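Local coordinates for B12-binding domain-containing protein (Kitasatospora setae, PDB 6WTE) that binds cobalamin and a [4Fe-4S] cluster and acts as a methyltransferase of the radical S-adenosylmethionine family, working by non-radical catalysis, at residues Phe274-Ala279 with Tyr308-Pro313. Residues are numbered along the deposited sequence; the frame is centred on the assembly and turned at random.
Sequences FNLSIA and YCQPSP. With SF4 (iron/sulfur cluster), chain C; EDO (1,2-ethanediol), chain G.
The carboxamide of N275 reaches across to the backbone of Q310 and P313 and is held there by three hydrogen bonds. Its CG lies between the backbone N and the carbonyl carbon (chi1 63°), on the side of the chain leaving strand 304-309. N275 OD1 accepts the N-H of Q310, with Q310 N 2.9 Å away. N275 ND2 donates to Q310 O at 2.8 Å. The same N275 ND2 also donates to P313 O, at 2.9 Å. In both of these ND2 bonds the donor stands above the plane of the acceptor carbonyl, 60° out of it at P313. The amide thus ties Q310 N and O to the far end of the loop 310-313, with its cis peptide bond before P313. An alanine at N275 would probably leave Q310 N and the carbonyls of Q310 and P313 without these mates, and the loop freer to shift. One residue earlier, F274 N gives a nearly straight bond to Y308 O.

C309 lies against the amide oxygen, its CB 3.3 Å from N275 OD1. The ring of P313 slides past I278, P313 CG 3.8 Å from I278 CB, and buries N275 O, which has no hydrogen-bond partner in the model. L276 CD2 meets P313 CD, whereas L276 CD1 faces the iron-sulfur cluster 3.8 Å from S4. Q310 also lines the cluster pocket, its NE2 3.9 Å from the iron FE3; its OE1 is bound by Y354 and K346.

Within one beta-alpha-beta unit of the radical SAM core, next to the cluster, the contact joins the loop between strand 266-269 and helix 278-294, with the start of that helix, to the C-terminal end of strand 304-309 and the loop after it. Helix 316-325 packs on F274, N275 and I278 through L322 and F318, and strand 327-335 pairs with C309.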
loop_
_atom_site.group_PDB
_atom_site.type_symbol
_atom_site.label_atom_id
_atom_site.label_comp_id
_atom_site.label_asym_id
_atom_site.label_seq_id
_atom_site.Cartn_x
_atom_site.Cartn_y
_atom_site.Cartn_z
ATOM N N PHE A 274 7.404 10.178 2.816
ATOM C CA PHE A 274 8.850 10.384 2.744
ATOM C C PHE A 274 9.305 11.540 3.632
ATOM O O PHE A 274 10.371 11.459 4.252
ATOM C CB PHE A 274 9.297 10.617 1.298
ATOM C CG PHE A 274 10.785 10.848 1.150
ATOM C CD1 PHE A 274 11.697 9.915 1.609
ATOM C CD2 PHE A 274 11.265 12.004 0.551
ATOM C CE1 PHE A 274 13.067 10.123 1.473
ATOM C CE2 PHE A 274 12.629 12.222 0.413
ATOM C CZ PHE A 274 13.532 11.282 0.873
ATOM N N ASN A 275 8.516 12.618 3.723
ATOM C CA ASN A 275 8.958 13.807 4.445
ATOM C C ASN A 275 8.544 13.826 5.916
ATOM O O ASN A 275 8.837 14.804 6.608
ATOM C CB ASN A 275 8.446 15.089 3.755
ATOM C CG ASN A 275 6.927 15.195 3.750
ATOM O OD1 ASN A 275 6.216 14.187 3.693
ATOM N ND2 ASN A 275 6.421 16.422 3.796
ATOM N N LEU A 276 7.865 12.800 6.414
ATOM C CA LEU A 276 7.761 12.658 7.858
ATOM C C LEU A 276 9.025 11.973 8.355
ATOM O O LEU A 276 9.696 11.264 7.602
ATOM C CB LEU A 276 6.499 11.889 8.249
ATOM C CG LEU A 276 5.195 12.579 7.824
ATOM C CD1 LEU A 276 3.977 11.853 8.389
ATOM C CD2 LEU A 276 5.170 14.057 8.245
ATOM N N SER A 277 9.376 12.219 9.614
ATOM C CA SER A 277 10.734 11.958 10.089
ATOM C C SER A 277 11.727 12.655 9.152
ATOM O O SER A 277 12.505 12.031 8.427
ATOM C CB SER A 277 11.003 10.450 10.191
ATOM O OG SER A 277 12.085 10.168 11.061
ATOM N N ILE A 278 11.651 13.988 9.158
ATOM C CA ILE A 278 12.243 14.786 8.088
ATOM C C ILE A 278 13.763 14.790 8.161
ATOM O O ILE A 278 14.439 14.887 7.124
ATOM C CB ILE A 278 11.672 16.218 8.129
ATOM C CG1 ILE A 278 12.249 17.072 6.989
ATOM C CG2 ILE A 278 11.947 16.865 9.475
ATOM C CD1 ILE A 278 11.778 16.668 5.599
ATOM N N ALA A 279 14.337 14.696 9.360
ATOM C CA ALA A 279 15.790 14.760 9.467
ATOM C C ALA A 279 16.440 13.587 8.743
ATOM O O ALA A 279 17.468 13.753 8.075
ATOM C CB ALA A 279 16.212 14.796 10.938
ATOM N N TYR A 308 6.503 10.393 -2.199
ATOM C CA TYR A 308 5.153 10.641 -1.708
ATOM C C TYR A 308 5.268 11.353 -0.371
ATOM O O TYR A 308 6.012 10.903 0.508
ATOM C CB TYR A 308 4.349 9.342 -1.546
ATOM C CG TYR A 308 2.883 9.608 -1.277
ATOM C CD1 TYR A 308 2.415 9.824 0.014
ATOM C CD2 TYR A 308 1.971 9.670 -2.323
ATOM C CE1 TYR A 308 1.079 10.087 0.256
ATOM C CE2 TYR A 308 0.638 9.926 -2.092
ATOM C CZ TYR A 308 0.197 10.136 -0.804
ATOM O OH TYR A 308 -1.134 10.391 -0.574
ATOM N N CYS A 309 4.529 12.454 -0.215
ATOM C CA CYS A 309 4.728 13.360 0.904
ATOM C C CYS A 309 3.395 13.806 1.476
ATOM O O CYS A 309 2.352 13.732 0.821
ATOM C CB CYS A 309 5.504 14.627 0.500
ATOM S SG CYS A 309 7.234 14.389 0.108
ATOM N N GLN A 310 3.455 14.289 2.698
ATOM C CA GLN A 310 2.405 15.108 3.281
ATOM C C GLN A 310 2.725 16.575 3.037
ATOM O O GLN A 310 3.859 16.920 2.681
ATOM C CB GLN A 310 2.281 14.828 4.779
ATOM C CG GLN A 310 1.658 13.472 5.086
ATOM C CD GLN A 310 0.227 13.384 4.605
ATOM O OE1 GLN A 310 -0.658 14.053 5.141
ATOM N NE2 GLN A 310 -0.004 12.586 3.566
ATOM N N PRO A 311 1.737 17.464 3.168
ATOM C CA PRO A 311 2.006 18.883 2.885
ATOM C C PRO A 311 3.062 19.505 3.777
ATOM O O PRO A 311 3.691 20.490 3.373
ATOM C CB PRO A 311 0.638 19.545 3.094
ATOM C CG PRO A 311 -0.340 18.472 2.811
ATOM C CD PRO A 311 0.296 17.202 3.326
ATOM N N SER A 312 3.263 18.985 4.983
ATOM C CA SER A 312 4.210 19.550 5.926
ATOM C C SER A 312 4.922 18.406 6.631
ATOM O O SER A 312 4.284 17.396 6.963
ATOM C CB SER A 312 3.507 20.449 6.957
ATOM O OG SER A 312 4.429 20.958 7.907
ATOM N N PRO A 313 6.237 18.524 6.878
ATOM C CA PRO A 313 7.095 19.662 6.541
ATOM C C PRO A 313 7.659 19.563 5.133
ATOM O O PRO A 313 8.161 18.507 4.741
ATOM C CB PRO A 313 8.212 19.566 7.576
ATOM C CG PRO A 313 8.341 18.086 7.845
ATOM C CD PRO A 313 6.971 17.475 7.613
HETATM FE FE1 SF4 C . -1.676 9.908 7.789
HETATM FE FE2 SF4 C . 0.561 8.376 8.233
HETATM FE FE3 SF4 C . 0.053 9.284 5.729
HETATM FE FE4 SF4 C . -1.523 7.368 6.802
HETATM S S1 SF4 C . 0.686 7.165 6.293
HETATM S S2 SF4 C . -2.217 9.218 5.675
HETATM S S3 SF4 C . -1.543 7.970 9.005
HETATM S S4 SF4 C . 0.487 10.568 7.573
HETATM C C1 EDO G . 8.569 15.643 10.880
HETATM O O1 EDO G . 9.798 14.959 11.152
HETATM C C2 EDO G . 7.444 14.950 11.646
HETATM O O2 EDO G . 7.395 13.563 11.277
#